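Local coordinates for protein ABC transporter permease (PDB 5NUP) that probably helps keep the outer membrane asymmetric by removing phospholipids from its outer leaflet, as an MlaA-family lipoprotein associated with another protein in the assembly, at residues Gly19-Met24 / Gly130-Leu135; Glu65-Val70 / Met150-Tyr155; Phe85-Leu90 / Asp101-Ala106; Pro39-Trp44 / Thr177-Leu182. All blocks are in the same frame, centred on the assembly; numbering follows the deposited sequence.

From the N terminus, helix 18-35 opens contact 1, helix 38-47 opens contact 4 and helix 65-74 opens contact 2, all long before their partners arrive. Contact 3 is the first to close: helix 78-93 meets 101-106 after a short connection, nested inside the loops of the other three. Residues 130-135 then close contact 1, 150-155 close contact 2, and the end of helix 163-180 closes contact 4. Contact 2 is nested within contact 4, whereas contact 1 crosses both. Contacts 2 and 3 touch through the E65-R87 salt bridge and packing of P66 on F88; the other pairs stay apart. Contacts 1 and 3 lie on opposite sides of the chain's centre, about 38 Å apart centre to centre.

Contact 1: Gly19-Met24 / Gly130-Leu135; sequences GFNRTM and GPYVQL
N21 turns its carboxamide onto the backbone of Y132 and Q134 and engages both ends of the amide at once. OD1 of N21 lies 3.1 Å from Q134 N and accepts a weak hydrogen bond; ND2 of N21 donates a bent, equally weak one to Y132 O. CG of N21 is anti to its carbonyl carbon (chi1 -64°), beside the backbone N. ND2 has a further weak bond to the hydroxyl of Y195, which may help set the amide.

One turn of helix brings two side chains to Q134 O. The ring of F20 presents its edge, with Q134 O in the ring plane and CE2 of F20 3.3 Å from it. CG of F20 is anti to the backbone N (chi1 173°), on the side of the carbonyl carbon. M24 approaches the same oxygen through CG, while its CB rests 3.7 Å from Q134 CG; the bend at chi2 places SD, and the end of the chain leads away. CB of Q134, directed at the helix, also packs 3.9 Å from N21 CB.

Y132 takes its phenol elsewhere, with OH bonded to S140 and the ring against M198 of helix 194-209. The short axes of 19-24 and 133-135 come within 7.3 Å at an angle of 24°, nearly parallel. This is helix-on-hairpin packing: strand 133-135, paired antiparallel with 139-141, lies against the first turns of helix 18-35, and the asparagine amide makes weak bonds to the backbone of strand residue Q134 and of Y132 in the loop before the strand.

Contact 2: Glu65-Val70 / Met150-Tyr155; sequences EPAVMV and MADGLY
A67 and V70, on the first turns of helix 65-74, pack against D152 and Y155 in the connection between strand 139-141 and helix 163-180, in the largely helical MlaA fold. V70 and Y155 reach toward each other tip to tip. CG1 of V70 is 3.5 Å from Y155 CZ, at an oblique approach to the ring, and CG2 of V70 lies 3.6 Å from Y155 CE2. The phenol end also reaches the methyl of A67, whose CB is 3.4 Å from Y155 OH and 3.9 Å from D152 CB. One face of the Y155 ring has D152 O above it, displaced toward the rim.

The polar end of D152 has its own partners. Y155 OH lies beside D152 OD2 and donates to it, although the modelled length is too short to be reliable. OD2 of D152 also accepts from N71, the residue following V70, while OD1 receives R117 and the backbone N of F118. Carbon packing thus joins the helix to the connection. With N71, R117 and F118 N all donating to it, the buried carboxylate is probably kept negative.

Contact 3: Phe85-Leu90 / Asp101-Ala106; sequences FTRFFL and DVAGMA
A103 and R87 form the close part of this contact, their CA atoms 5.2 Å apart. The methyl of A103 sits over the backbone of helix 78-93: its CB lies 3.7 Å from R87 CA, with L90 beside it, CD1 of L90 reaching to 3.9 Å from A103 CB. The small side chain lets the two backbones come together where the helices cross, their short axes 8.8 Å apart at 117°.

Packing thins out beyond L90, where CB of L90 is 4.5 Å from V102 CG1. Other protein covers this looser flank: one chain of another protein packs on L90 and a second such chain on V102.

R87 and D101 make the polar side. R87 is buried, whereas D101 is partly exposed, with a bound detergent molecule about 7 Å from its side chain. The two side chains cross obliquely, with guanidinium and carboxylate planes 65° apart. NH1 of R87 comes 2.8 Å from D101 OD1 in a salt bridge, and has a longer, weak but nearly straight bond to OD2, which lies in plane at the guanidinium edge. NE of R87 pairs with E65, and NH1 also reaches L110 O.

D101 OD1 accepts a weak capping bond from G104 N as well, 3.0 Å away. Two consecutive helices, 78-93 and 102-106, thus cross after a short connection, the second started by an aspartate N-cap that is also salt-bridged to the first.

Contact 4: Pro39-Trp44 / Thr177-Leu182; sequences PVAVAW and TRAQLL
L182 reaches from the end of the 177-182 segment to A41 and V42 on helix 38-47, and it can be followed atom by atom. CB is directed at the helix. CG follows and comes 4.1 Å from both A41 CB and V42 CG1, touching both residues. From there the branches part. CD1, anti to CA (chi2 171°), is the extended branch and runs in over the helix backbone, 3.2 Å from A41 O and 4.0 Å from A41 CB. CD2 turns to the valine instead and meets V42 CG1 at 3.4 Å. The V42 and L182 side chains cross at about a right angle, CG1 of V42 touching both methyls.

This is helix-helix packing in the MlaA fold: helix 38-47, early in the chain, lies against the C-terminal turn of helix 163-180, with A41 and A179 facing each other at the nearest point, CA to CA 4.5 Å. Two alanines allow that proximity. The methyl of A41 lies 4.2 Å from A179 CB and also rests against the aliphatic part of R178, where CG is 3.5 Å away. R178 keeps CG anti to its backbone N (chi1 -178°), which places this methylene beside the alanine; further out, its NE forms a salt bridge with D33 of helix 18-35.

On the other flank W44 brings CD1 of its indole obliquely to A179 CB. The indole NE1 donates to E176, one turn earlier on helix 163-180, and R53 of helix 50-62 also touches W44 and A179.

Contact 1: Gly19-Met24 / Gly130-Leu135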
loop_
_atom_site.group_PDB
_atom_site.type_symbol
_atom_site.label_atom_id
_atom_site.label_comp_id
_atom_site.label_asym_id
_atom_site.label_seq_id
_atom_site.Cartn_x
_atom_site.Cartn_y
_atom_site.Cartn_z
ATOM N N GLY F 19 -10.800 75.742 -16.900
ATOM C CA GLY F 19 -10.326 76.278 -18.164
ATOM C C GLY F 19 -9.185 75.458 -18.732
ATOM O O GLY F 19 -9.228 75.028 -19.888
ATOM N N PHE F 20 -8.153 75.214 -17.913
ATOM C CA PHE F 20 -7.077 74.302 -18.297
ATOM C C PHE F 20 -7.622 72.931 -18.678
ATOM O O PHE F 20 -7.171 72.331 -19.666
ATOM C CB PHE F 20 -6.040 74.228 -17.164
ATOM C CG PHE F 20 -4.948 73.195 -17.366
ATOM C CD1 PHE F 20 -3.654 73.596 -17.669
ATOM C CD2 PHE F 20 -5.225 71.825 -17.296
ATOM C CE1 PHE F 20 -2.652 72.658 -17.878
ATOM C CE2 PHE F 20 -4.232 70.878 -17.492
ATOM C CZ PHE F 20 -2.942 71.288 -17.784
ATOM N N ASN F 21 -8.562 72.403 -17.884
ATOM C CA ASN F 21 -9.010 71.023 -18.064
ATOM C C ASN F 21 -9.716 70.820 -19.397
ATOM O O ASN F 21 -9.408 69.870 -20.127
ATOM C CB ASN F 21 -9.915 70.608 -16.912
ATOM C CG ASN F 21 -9.189 70.610 -15.608
ATOM O OD1 ASN F 21 -7.962 70.512 -15.585
ATOM N ND2 ASN F 21 -9.928 70.701 -14.510
ATOM N N ARG F 22 -10.664 71.699 -19.746
ATOM C CA ARG F 22 -11.386 71.497 -21.000
ATOM C C ARG F 22 -10.468 71.605 -22.200
ATOM O O ARG F 22 -10.766 71.031 -23.257
ATOM C CB ARG F 22 -12.532 72.472 -21.167
ATOM C CG ARG F 22 -13.817 71.987 -20.589
ATOM C CD ARG F 22 -14.817 73.097 -20.659
ATOM N NE ARG F 22 -16.182 72.606 -20.778
ATOM C CZ ARG F 22 -17.127 72.803 -19.867
ATOM N NH1 ARG F 22 -18.345 72.328 -20.067
ATOM N NH2 ARG F 22 -16.854 73.474 -18.758
ATOM N N THR F 23 -9.350 72.316 -22.048
ATOM C CA THR F 23 -8.376 72.388 -23.126
ATOM C C THR F 23 -7.685 71.044 -23.326
ATOM O O THR F 23 -7.565 70.574 -24.463
ATOM C CB THR F 23 -7.352 73.489 -22.822
ATOM O OG1 THR F 23 -7.891 74.769 -23.176
ATOM C CG2 THR F 23 -6.029 73.252 -23.561
ATOM N N MET F 24 -7.266 70.383 -22.232
ATOM C CA MET F 24 -6.673 69.055 -22.388
ATOM C C MET F 24 -7.701 68.016 -22.815
ATOM O O MET F 24 -7.365 67.099 -23.567
ATOM C CB MET F 24 -5.980 68.569 -21.114
ATOM C CG MET F 24 -4.909 69.471 -20.557
ATOM S SD MET F 24 -4.024 70.495 -21.730
ATOM C CE MET F 24 -3.355 69.356 -22.919
ATOM N N GLY F 130 -9.153 67.553 -3.901
ATOM C CA GLY F 130 -8.329 68.652 -4.319
ATOM C C GLY F 130 -9.030 69.238 -5.519
ATOM O O GLY F 130 -10.261 69.192 -5.613
ATOM N N PRO F 131 -8.283 69.764 -6.468
ATOM C CA PRO F 131 -8.906 70.253 -7.704
ATOM C C PRO F 131 -9.544 69.152 -8.543
ATOM O O PRO F 131 -10.467 68.451 -8.120
ATOM C CB PRO F 131 -7.729 70.899 -8.448
ATOM C CG PRO F 131 -6.704 71.170 -7.382
ATOM C CD PRO F 131 -6.838 70.031 -6.433
ATOM N N TYR F 132 -9.057 69.041 -9.766
ATOM C CA TYR F 132 -9.363 67.987 -10.714
ATOM C C TYR F 132 -8.486 68.309 -11.914
ATOM O O TYR F 132 -8.924 68.998 -12.843
ATOM C CB TYR F 132 -10.853 67.935 -11.103
ATOM C CG TYR F 132 -11.133 67.094 -12.347
ATOM C CD1 TYR F 132 -12.260 67.308 -13.136
ATOM C CD2 TYR F 132 -10.261 66.080 -12.735
ATOM C CE1 TYR F 132 -12.495 66.532 -14.290
ATOM C CE2 TYR F 132 -10.485 65.318 -13.872
ATOM C CZ TYR F 132 -11.597 65.535 -14.643
ATOM O OH TYR F 132 -11.782 64.737 -15.752
ATOM N N VAL F 133 -7.271 67.796 -11.935
ATOM C CA VAL F 133 -6.413 68.070 -13.073
ATOM C C VAL F 133 -6.916 67.192 -14.207
ATOM O O VAL F 133 -7.544 66.159 -13.986
ATOM C CB VAL F 133 -4.929 67.807 -12.719
ATOM C CG1 VAL F 133 -4.003 68.288 -13.808
ATOM C CG2 VAL F 133 -4.552 68.464 -11.392
ATOM N N GLN F 134 -6.717 67.631 -15.437
ATOM C CA GLN F 134 -6.938 66.759 -16.576
ATOM C C GLN F 134 -5.642 66.678 -17.359
ATOM O O GLN F 134 -5.111 67.705 -17.791
ATOM C CB GLN F 134 -8.063 67.262 -17.470
ATOM C CG GLN F 134 -8.046 66.558 -18.781
ATOM C CD GLN F 134 -9.183 65.603 -18.833
ATOM O OE1 GLN F 134 -10.050 65.653 -17.965
ATOM N NE2 GLN F 134 -9.148 64.665 -19.768
ATOM N N LEU F 135 -5.167 65.527 -17.533
ATOM C CA LEU F 135 -3.877 65.620 -18.178
ATOM C C LEU F 135 -3.979 65.213 -19.644
ATOM O O LEU F 135 -4.850 64.417 -20.023
ATOM C CB LEU F 135 -2.845 64.716 -17.493
ATOM C CG LEU F 135 -2.219 64.997 -16.128
ATOM C CD1 LEU F 135 -1.288 66.193 -16.211
ATOM C CD2 LEU F 135 -3.261 65.205 -15.093
#

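Contact 2: Glu65-Val70 / Met150-Tyr155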
loop_
_atom_site.group_PDB
_atom_site.type_symbol
_atom_site.label_atom_id
_atom_site.label_comp_id
_atom_site.label_asym_id
_atom_site.label_seq_id
_atom_site.Cartn_x
_atom_site.Cartn_y
_atom_site.Cartn_z
ATOM N N GLU F 65 -3.611 43.107 -5.978
ATOM C CA GLU F 65 -4.405 42.515 -4.896
ATOM C C GLU F 65 -3.690 42.474 -3.545
ATOM O O GLU F 65 -4.370 42.574 -2.518
ATOM C CB GLU F 65 -4.910 41.114 -5.261
ATOM C CG GLU F 65 -5.607 41.053 -6.593
ATOM C CD GLU F 65 -7.110 41.175 -6.424
ATOM O OE1 GLU F 65 -7.532 41.330 -5.264
ATOM O OE2 GLU F 65 -7.867 41.143 -7.424
ATOM N N PRO F 66 -2.355 42.372 -3.475
ATOM C CA PRO F 66 -1.698 42.614 -2.178
ATOM C C PRO F 66 -1.952 44.007 -1.637
ATOM O O PRO F 66 -2.106 44.190 -0.416
ATOM C CB PRO F 66 -0.211 42.410 -2.482
ATOM C CG PRO F 66 -0.177 41.525 -3.666
ATOM C CD PRO F 66 -1.446 41.732 -4.444
ATOM N N ALA F 67 -2.020 45.002 -2.525
ATOM C CA ALA F 67 -2.277 46.360 -2.067
ATOM C C ALA F 67 -3.732 46.540 -1.647
ATOM O O ALA F 67 -4.008 47.193 -0.639
ATOM C CB ALA F 67 -1.898 47.357 -3.159
ATOM N N VAL F 68 -4.670 45.942 -2.384
ATOM C CA VAL F 68 -6.078 46.013 -1.998
ATOM C C VAL F 68 -6.290 45.452 -0.595
ATOM O O VAL F 68 -7.147 45.937 0.153
ATOM C CB VAL F 68 -6.958 45.314 -3.047
ATOM C CG1 VAL F 68 -8.414 45.417 -2.674
ATOM C CG2 VAL F 68 -6.739 45.966 -4.373
ATOM N N MET F 69 -5.579 44.381 -0.236
ATOM C CA MET F 69 -5.723 43.888 1.126
ATOM C C MET F 69 -5.132 44.879 2.111
ATOM O O MET F 69 -5.795 45.272 3.079
ATOM C CB MET F 69 -5.095 42.510 1.320
ATOM C CG MET F 69 -3.749 42.502 2.028
ATOM S SD MET F 69 -3.164 40.855 2.355
ATOM C CE MET F 69 -1.557 41.264 3.015
ATOM N N VAL F 70 -3.894 45.326 1.865
ATOM C CA VAL F 70 -3.204 46.151 2.855
ATOM C C VAL F 70 -4.030 47.377 3.206
ATOM O O VAL F 70 -4.035 47.827 4.357
ATOM C CB VAL F 70 -1.809 46.542 2.328
ATOM C CG1 VAL F 70 -1.308 47.837 2.962
ATOM C CG2 VAL F 70 -0.825 45.418 2.555
ATOM N N MET F 150 -0.585 56.086 -5.606
ATOM C CA MET F 150 0.831 55.798 -5.782
ATOM C C MET F 150 1.517 55.383 -4.488
ATOM O O MET F 150 2.589 54.769 -4.552
ATOM C CB MET F 150 1.569 56.981 -6.385
ATOM C CG MET F 150 1.046 57.455 -7.701
ATOM S SD MET F 150 2.065 58.839 -8.252
ATOM C CE MET F 150 3.575 58.546 -7.312
ATOM N N ALA F 151 0.952 55.693 -3.314
ATOM C CA ALA F 151 1.580 55.207 -2.085
ATOM C C ALA F 151 1.673 53.684 -2.057
ATOM O O ALA F 151 2.586 53.139 -1.429
ATOM C CB ALA F 151 0.828 55.724 -0.841
ATOM N N ASP F 152 0.822 52.987 -2.806
ATOM C CA ASP F 152 0.858 51.533 -2.797
ATOM C C ASP F 152 1.982 50.987 -3.635
ATOM O O ASP F 152 2.162 49.766 -3.682
ATOM C CB ASP F 152 -0.473 50.937 -3.302
ATOM C CG ASP F 152 -1.647 51.409 -2.481
ATOM O OD1 ASP F 152 -2.612 51.974 -3.051
ATOM O OD2 ASP F 152 -1.524 51.284 -1.248
ATOM N N GLY F 153 2.782 51.863 -4.240
ATOM C CA GLY F 153 4.028 51.455 -4.851
ATOM C C GLY F 153 5.214 51.598 -3.916
ATOM O O GLY F 153 6.377 51.530 -4.335
ATOM N N LEU F 154 4.935 51.761 -2.625
ATOM C CA LEU F 154 5.995 51.750 -1.624
ATOM C C LEU F 154 6.139 50.395 -0.932
ATOM O O LEU F 154 7.216 50.102 -0.407
ATOM C CB LEU F 154 5.791 52.881 -0.600
ATOM C CG LEU F 154 6.081 54.318 -1.091
ATOM C CD1 LEU F 154 5.036 54.855 -2.020
ATOM C CD2 LEU F 154 6.242 55.285 0.056
ATOM N N TYR F 155 5.107 49.561 -0.924
ATOM C CA TYR F 155 5.224 48.226 -0.363
ATOM C C TYR F 155 4.905 47.161 -1.420
ATOM O O TYR F 155 4.183 47.430 -2.389
ATOM C CB TYR F 155 4.269 48.066 0.826
ATOM C CG TYR F 155 2.813 48.334 0.497
ATOM C CD1 TYR F 155 2.312 49.634 0.456
ATOM C CD2 TYR F 155 1.934 47.269 0.246
ATOM C CE1 TYR F 155 0.991 49.878 0.172
ATOM C CE2 TYR F 155 0.609 47.502 -0.040
ATOM C CZ TYR F 155 0.139 48.816 -0.078
ATOM O OH TYR F 155 -1.181 49.084 -0.366
#

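Contact 3: Phe85-Leu90 / Asp101-Ala106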
loop_
_atom_site.group_PDB
_atom_site.type_symbol
_atom_site.label_atom_id
_atom_site.label_comp_id
_atom_site.label_asym_id
_atom_site.label_seq_id
_atom_site.Cartn_x
_atom_site.Cartn_y
_atom_site.Cartn_z
ATOM N N PHE F 85 -6.491 38.771 -0.160
ATOM C CA PHE F 85 -5.369 37.869 0.076
ATOM C C PHE F 85 -5.601 36.528 -0.619
ATOM O O PHE F 85 -4.694 35.984 -1.265
ATOM C CB PHE F 85 -5.123 37.653 1.569
ATOM C CG PHE F 85 -4.117 36.565 1.847
ATOM C CD1 PHE F 85 -4.523 35.241 1.988
ATOM C CD2 PHE F 85 -2.761 36.857 1.922
ATOM C CE1 PHE F 85 -3.607 34.253 2.199
ATOM C CE2 PHE F 85 -1.832 35.849 2.148
ATOM C CZ PHE F 85 -2.255 34.559 2.281
ATOM N N THR F 86 -6.804 35.960 -0.455
ATOM C CA THR F 86 -7.087 34.663 -1.059
ATOM C C THR F 86 -6.967 34.758 -2.566
ATOM O O THR F 86 -6.438 33.851 -3.219
ATOM C CB THR F 86 -8.492 34.179 -0.677
ATOM O OG1 THR F 86 -8.648 34.193 0.754
ATOM C CG2 THR F 86 -8.736 32.769 -1.201
ATOM N N ARG F 87 -7.419 35.877 -3.131
ATOM C CA ARG F 87 -7.277 36.079 -4.565
ATOM C C ARG F 87 -5.807 36.086 -4.959
ATOM O O ARG F 87 -5.395 35.352 -5.857
ATOM C CB ARG F 87 -7.968 37.384 -4.986
ATOM C CG ARG F 87 -9.449 37.231 -5.268
ATOM C CD ARG F 87 -9.957 38.360 -6.115
ATOM N NE ARG F 87 -9.126 38.461 -7.306
ATOM C CZ ARG F 87 -9.368 37.843 -8.452
ATOM N NH1 ARG F 87 -10.422 37.051 -8.590
ATOM N NH2 ARG F 87 -8.523 38.003 -9.449
ATOM N N PHE F 88 -4.983 36.855 -4.250
ATOM C CA PHE F 88 -3.580 36.918 -4.632
ATOM C C PHE F 88 -2.911 35.555 -4.512
ATOM O O PHE F 88 -2.136 35.154 -5.388
ATOM C CB PHE F 88 -2.835 37.966 -3.805
ATOM C CG PHE F 88 -1.386 38.022 -4.117
ATOM C CD1 PHE F 88 -0.956 38.426 -5.366
ATOM C CD2 PHE F 88 -0.455 37.618 -3.185
ATOM C CE1 PHE F 88 0.398 38.434 -5.671
ATOM C CE2 PHE F 88 0.886 37.626 -3.471
ATOM C CZ PHE F 88 1.317 38.042 -4.717
ATOM N N PHE F 89 -3.248 34.793 -3.469
ATOM C CA PHE F 89 -2.503 33.575 -3.165
ATOM C C PHE F 89 -2.901 32.443 -4.109
ATOM O O PHE F 89 -2.045 31.850 -4.779
ATOM C CB PHE F 89 -2.725 33.227 -1.699
ATOM C CG PHE F 89 -2.495 31.794 -1.350
ATOM C CD1 PHE F 89 -1.249 31.195 -1.543
ATOM C CD2 PHE F 89 -3.503 31.059 -0.737
ATOM C CE1 PHE F 89 -1.042 29.885 -1.180
ATOM C CE2 PHE F 89 -3.295 29.755 -0.361
ATOM C CZ PHE F 89 -2.066 29.165 -0.586
ATOM N N LEU F 90 -4.203 32.193 -4.245
ATOM C CA LEU F 90 -4.650 31.202 -5.213
ATOM C C LEU F 90 -4.186 31.538 -6.624
ATOM O O LEU F 90 -3.645 30.668 -7.317
ATOM C CB LEU F 90 -6.173 31.096 -5.164
ATOM C CG LEU F 90 -6.766 30.740 -3.802
ATOM C CD1 LEU F 90 -8.258 30.452 -3.953
ATOM C CD2 LEU F 90 -6.037 29.527 -3.218
ATOM N N ASP F 101 -7.590 33.006 -13.399
ATOM C CA ASP F 101 -8.344 33.481 -12.234
ATOM C C ASP F 101 -8.853 32.255 -11.481
ATOM O O ASP F 101 -10.040 31.921 -11.484
ATOM C CB ASP F 101 -9.483 34.417 -12.648
ATOM C CG ASP F 101 -10.162 35.113 -11.445
ATOM O OD1 ASP F 101 -9.638 35.020 -10.311
ATOM O OD2 ASP F 101 -11.220 35.762 -11.627
ATOM N N VAL F 102 -7.935 31.625 -10.749
ATOM C CA VAL F 102 -8.282 30.423 -10.007
ATOM C C VAL F 102 -9.250 30.759 -8.879
ATOM O O VAL F 102 -10.278 30.093 -8.707
ATOM C CB VAL F 102 -7.008 29.730 -9.481
ATOM C CG1 VAL F 102 -7.367 28.524 -8.601
ATOM C CG2 VAL F 102 -6.090 29.325 -10.634
ATOM N N ALA F 103 -8.921 31.775 -8.076
ATOM C CA ALA F 103 -9.823 32.195 -7.009
ATOM C C ALA F 103 -11.216 32.488 -7.549
ATOM O O ALA F 103 -12.217 32.204 -6.883
ATOM C CB ALA F 103 -9.263 33.418 -6.273
ATOM N N GLY F 104 -11.300 33.070 -8.752
ATOM C CA GLY F 104 -12.600 33.459 -9.285
ATOM C C GLY F 104 -13.517 32.290 -9.599
ATOM O O GLY F 104 -14.700 32.307 -9.237
ATOM N N MET F 105 -12.986 31.239 -10.224
ATOM C CA MET F 105 -13.811 30.061 -10.473
ATOM C C MET F 105 -13.989 29.196 -9.237
ATOM O O MET F 105 -14.916 28.381 -9.206
ATOM C CB MET F 105 -13.264 29.223 -11.630
ATOM C CG MET F 105 -11.788 29.345 -11.911
ATOM S SD MET F 105 -11.404 28.587 -13.514
ATOM C CE MET F 105 -9.659 28.917 -13.649
ATOM N N ALA F 106 -13.119 29.351 -8.233
ATOM C CA ALA F 106 -13.169 28.509 -7.040
ATOM C C ALA F 106 -14.356 28.848 -6.146
ATOM O O ALA F 106 -14.872 27.968 -5.450
ATOM C CB ALA F 106 -11.868 28.644 -6.250
#

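Contact 4: Pro39-Trp44 / Thr177-Leu182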
loop_
_atom_site.group_PDB
_atom_site.type_symbol
_atom_site.label_atom_id
_atom_site.label_comp_id
_atom_site.label_asym_id
_atom_site.label_seq_id
_atom_site.Cartn_x
_atom_site.Cartn_y
_atom_site.Cartn_z
ATOM N N PRO F 39 -7.648 53.565 -32.809
ATOM C CA PRO F 39 -7.018 52.593 -33.718
ATOM C C PRO F 39 -6.237 51.515 -32.977
ATOM O O PRO F 39 -6.297 50.339 -33.358
ATOM C CB PRO F 39 -6.100 53.460 -34.596
ATOM C CG PRO F 39 -6.544 54.868 -34.401
ATOM C CD PRO F 39 -7.601 54.937 -33.348
ATOM N N VAL F 40 -5.511 51.881 -31.915
ATOM C CA VAL F 40 -4.778 50.878 -31.147
ATOM C C VAL F 40 -5.736 49.943 -30.413
ATOM O O VAL F 40 -5.447 48.752 -30.255
ATOM C CB VAL F 40 -3.792 51.552 -30.178
ATOM C CG1 VAL F 40 -3.138 50.524 -29.320
ATOM C CG2 VAL F 40 -2.720 52.259 -30.928
ATOM N N ALA F 41 -6.910 50.425 -30.017
ATOM C CA ALA F 41 -7.831 49.536 -29.319
ATOM C C ALA F 41 -8.633 48.663 -30.269
ATOM O O ALA F 41 -9.063 47.577 -29.865
ATOM C CB ALA F 41 -8.794 50.329 -28.441
ATOM N N VAL F 42 -8.850 49.093 -31.519
ATOM C CA VAL F 42 -9.517 48.184 -32.449
ATOM C C VAL F 42 -8.543 47.136 -32.955
ATOM O O VAL F 42 -8.918 45.966 -33.108
ATOM C CB VAL F 42 -10.186 48.919 -33.623
ATOM C CG1 VAL F 42 -11.197 49.904 -33.123
ATOM C CG2 VAL F 42 -9.161 49.583 -34.509
ATOM N N ALA F 43 -7.273 47.505 -33.151
ATOM C CA ALA F 43 -6.272 46.499 -33.482
ATOM C C ALA F 43 -6.162 45.472 -32.357
ATOM O O ALA F 43 -6.024 44.272 -32.614
ATOM C CB ALA F 43 -4.927 47.168 -33.758
ATOM N N TRP F 44 -6.234 45.932 -31.103
ATOM C CA TRP F 44 -6.267 45.033 -29.954
ATOM C C TRP F 44 -7.456 44.089 -30.050
ATOM O O TRP F 44 -7.322 42.868 -29.879
ATOM C CB TRP F 44 -6.332 45.868 -28.669
ATOM C CG TRP F 44 -6.117 45.146 -27.355
ATOM C CD1 TRP F 44 -7.080 44.715 -26.488
ATOM C CD2 TRP F 44 -4.856 44.816 -26.752
ATOM N NE1 TRP F 44 -6.496 44.124 -25.393
ATOM C CE2 TRP F 44 -5.132 44.175 -25.533
ATOM C CE3 TRP F 44 -3.521 44.992 -27.134
ATOM C CZ2 TRP F 44 -4.126 43.713 -24.696
ATOM C CZ3 TRP F 44 -2.527 44.529 -26.306
ATOM C CH2 TRP F 44 -2.832 43.898 -25.104
ATOM N N THR F 177 -9.070 48.644 -21.427
ATOM C CA THR F 177 -10.220 49.466 -21.051
ATOM C C THR F 177 -10.793 50.217 -22.251
ATOM O O THR F 177 -12.018 50.316 -22.402
ATOM C CB THR F 177 -9.823 50.451 -19.948
ATOM O OG1 THR F 177 -9.273 49.734 -18.832
ATOM C CG2 THR F 177 -11.035 51.279 -19.509
ATOM N N ARG F 178 -9.928 50.783 -23.099
ATOM C CA ARG F 178 -10.427 51.404 -24.320
ATOM C C ARG F 178 -11.013 50.349 -25.249
ATOM O O ARG F 178 -12.060 50.569 -25.871
ATOM C CB ARG F 178 -9.329 52.217 -25.016
ATOM C CG ARG F 178 -9.810 52.945 -26.282
ATOM C CD ARG F 178 -10.893 53.932 -25.898
ATOM N NE ARG F 178 -11.353 54.803 -26.975
ATOM C CZ ARG F 178 -12.533 54.683 -27.574
ATOM N NH1 ARG F 178 -13.364 53.717 -27.204
ATOM N NH2 ARG F 178 -12.879 55.525 -28.543
ATOM N N ALA F 179 -10.337 49.203 -25.373
ATOM C CA ALA F 179 -10.855 48.144 -26.232
ATOM C C ALA F 179 -12.252 47.723 -25.792
ATOM O O ALA F 179 -13.126 47.478 -26.628
ATOM C CB ALA F 179 -9.906 46.944 -26.239
ATOM N N GLN F 180 -12.495 47.638 -24.482
ATOM C CA GLN F 180 -13.842 47.275 -24.057
ATOM C C GLN F 180 -14.815 48.424 -24.274
ATOM O O GLN F 180 -15.950 48.201 -24.709
ATOM C CB GLN F 180 -13.847 46.793 -22.615
ATOM C CG GLN F 180 -12.714 45.859 -22.334
ATOM C CD GLN F 180 -13.080 44.809 -21.330
ATOM O OE1 GLN F 180 -12.615 43.683 -21.431
ATOM N NE2 GLN F 180 -13.971 45.144 -20.398
ATOM N N LEU F 181 -14.384 49.663 -24.024
ATOM C CA LEU F 181 -15.257 50.799 -24.327
ATOM C C LEU F 181 -15.465 51.006 -25.822
ATOM O O LEU F 181 -16.171 51.948 -26.190
ATOM C CB LEU F 181 -14.716 52.104 -23.728
ATOM C CG LEU F 181 -14.612 52.311 -22.223
ATOM C CD1 LEU F 181 -13.695 53.483 -21.943
ATOM C CD2 LEU F 181 -16.000 52.585 -21.675
ATOM N N LEU F 182 -14.865 50.182 -26.688
ATOM C CA LEU F 182 -14.980 50.403 -28.126
ATOM C C LEU F 182 -16.425 50.395 -28.595
ATOM O O LEU F 182 -16.732 50.971 -29.644
ATOM C CB LEU F 182 -14.190 49.354 -28.902
ATOM C CG LEU F 182 -12.801 49.800 -29.335
ATOM C CD1 LEU F 182 -12.044 48.613 -29.894
ATOM C CD2 LEU F 182 -12.916 50.955 -30.352
#